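Local coordinates for protein ATP phosphoribosyltransferase (Thermotoga maritima, PDB 1O63) that probably catalyses the first step of histidine biosynthesis, joining ATP to 5-phosphoribosyl 1-diphosphate to give phosphoribosyl-ATP and diphosphate, at residues 48-51 with 52-56. Sequence-based numbering, arbitrary orientation.
Sequences FDVP and TYLVH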
loop_
_atom_site.group_PDB
_atom_site.type_symbol
_atom_site.label_atom_id
_atom_site.label_comp_id
_atom_site.label_asym_id
_atom_site.label_seq_id
_atom_site.Cartn_x
_atom_site.Cartn_y
_atom_site.Cartn_z
ATOM N N PHE A 48 3.685 -0.752 7.732
ATOM C CA PHE A 48 2.814 0.284 8.273
ATOM C C PHE A 48 1.803 -0.258 9.262
ATOM O O PHE A 48 1.281 0.512 10.087
ATOM C CB PHE A 48 2.083 1.044 7.138
ATOM C CG PHE A 48 2.844 2.314 6.801
ATOM C CD1 PHE A 48 3.881 2.281 5.884
ATOM C CD2 PHE A 48 2.554 3.505 7.433
ATOM C CE1 PHE A 48 4.598 3.425 5.579
ATOM C CE2 PHE A 48 3.268 4.645 7.134
ATOM C CZ PHE A 48 4.297 4.614 6.196
ATOM N N ASP A 49 1.603 -1.561 9.312
ATOM C CA ASP A 49 0.659 -2.148 10.268
ATOM C C ASP A 49 1.320 -2.503 11.589
ATOM O O ASP A 49 0.626 -2.888 12.520
ATOM C CB ASP A 49 0.023 -3.405 9.661
ATOM C CG ASP A 49 -0.864 -3.080 8.468
ATOM O OD1 ASP A 49 -1.051 -3.950 7.604
ATOM O OD2 ASP A 49 -1.363 -1.948 8.373
ATOM N N VAL A 50 2.657 -2.402 11.685
ATOM C CA VAL A 50 3.297 -2.769 12.973
ATOM C C VAL A 50 2.760 -1.948 14.107
ATOM O O VAL A 50 2.306 -2.492 15.148
ATOM C CB VAL A 50 4.818 -2.715 12.862
ATOM C CG1 VAL A 50 5.516 -2.624 14.220
ATOM C CG2 VAL A 50 5.330 -3.917 12.059
ATOM N N PRO A 51 2.682 -0.616 13.983
ATOM C CA PRO A 51 2.232 0.214 15.077
ATOM C C PRO A 51 0.759 -0.025 15.386
ATOM O O PRO A 51 0.367 0.056 16.560
ATOM C CB PRO A 51 2.505 1.645 14.651
ATOM C CG PRO A 51 2.949 1.597 13.241
ATOM C CD PRO A 51 3.317 0.180 12.911
ATOM N N THR A 52 -0.026 -0.370 14.368
ATOM C CA THR A 52 -1.440 -0.713 14.575
ATOM C C THR A 52 -1.587 -1.931 15.462
ATOM O O THR A 52 -2.405 -1.961 16.404
ATOM C CB THR A 52 -2.089 -0.990 13.206
ATOM O OG1 THR A 52 -1.953 0.197 12.384
ATOM C CG2 THR A 52 -3.544 -1.366 13.335
ATOM N N TYR A 53 -0.807 -2.990 15.231
ATOM C CA TYR A 53 -0.867 -4.175 16.081
ATOM C C TYR A 53 -0.486 -3.858 17.518
ATOM O O TYR A 53 -1.042 -4.454 18.468
ATOM C CB TYR A 53 0.068 -5.299 15.542
ATOM C CG TYR A 53 -0.680 -6.131 14.500
ATOM C CD1 TYR A 53 -1.092 -5.569 13.294
ATOM C CD2 TYR A 53 -1.014 -7.439 14.762
ATOM C CE1 TYR A 53 -1.793 -6.320 12.368
ATOM C CE2 TYR A 53 -1.716 -8.196 13.863
ATOM C CZ TYR A 53 -2.114 -7.625 12.664
ATOM O OH TYR A 53 -2.826 -8.419 11.791
ATOM N N LEU A 54 0.509 -2.994 17.713
ATOM C CA LEU A 54 0.934 -2.619 19.051
ATOM C C LEU A 54 -0.062 -1.698 19.755
ATOM O O LEU A 54 -0.457 -1.930 20.908
ATOM C CB LEU A 54 2.296 -1.896 18.977
ATOM C CG LEU A 54 3.450 -2.837 18.550
ATOM C CD1 LEU A 54 4.602 -2.033 17.947
ATOM C CD2 LEU A 54 3.923 -3.596 19.781
ATOM N N VAL A 55 -0.504 -0.649 19.044
ATOM C CA VAL A 55 -1.430 0.313 19.664
ATOM C C VAL A 55 -2.696 -0.365 20.131
ATOM O O VAL A 55 -3.245 -0.053 21.206
ATOM C CB VAL A 55 -1.748 1.476 18.720
ATOM C CG1 VAL A 55 -2.781 2.416 19.338
ATOM C CG2 VAL A 55 -0.487 2.265 18.368
ATOM N N HIS A 56 -3.211 -1.318 19.359
ATOM C CA HIS A 56 -4.406 -2.065 19.734
ATOM C C HIS A 56 -4.133 -3.082 20.827
ATOM O O HIS A 56 -5.073 -3.723 21.312
ATOM C CB HIS A 56 -5.014 -2.752 18.490
ATOM C CG HIS A 56 -5.847 -1.797 17.681
ATOM N ND1 HIS A 56 -5.283 -0.846 16.852
ATOM C CD2 HIS A 56 -7.187 -1.635 17.597
ATOM C CE1 HIS A 56 -6.252 -0.130 16.275
ATOM N NE2 HIS A 56 -7.398 -0.584 16.716
HETATM O O HOH W 1 -2.662 -0.058 9.835
#
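Asp49, Val50 and Pro51 offer their carbonyls to the amides of Tyr53, Leu54 and Val55, the first three of four successive i+4 to i bonds of the short helix 50-55; His56 N to Thr52 O is the fourth. Tyr53 N to Asp49 O spans 3.1 Å, and Val55 N to Pro51 O is tighter at 2.7 Å. Proline suits the first turn, where its missing N-H costs no helical bond. Branched Val50 and Leu54, suited to apolar packing, lie side by side, Val50 CG1 3.9 Å from Leu54 CD1; the valine puts this methyl anti to its own N (chi1 161°). Val50 and Tyr53 pack on Val45 of strand 40-45, and the Tyr53 ring meets Asp49 O with its edge, CD1 lying 3.3 Å from that oxygen. One water donates to Asp49 OD2 and accepts from Thr52 OG1, at 2.7 Å each; the threonine hydroxyl can also accept from Lys72, which binds Phe48 O too. At the far end, His56 ND1 adds a bent side-chain bond (139°) to Thr52 O, from the opposite face to His56 N. Water and Lys72 thus hold the helix start within its own chain, while the carboxylate's other oxygen, Asp49 OD1, takes Lys131 N-H of the second subunit.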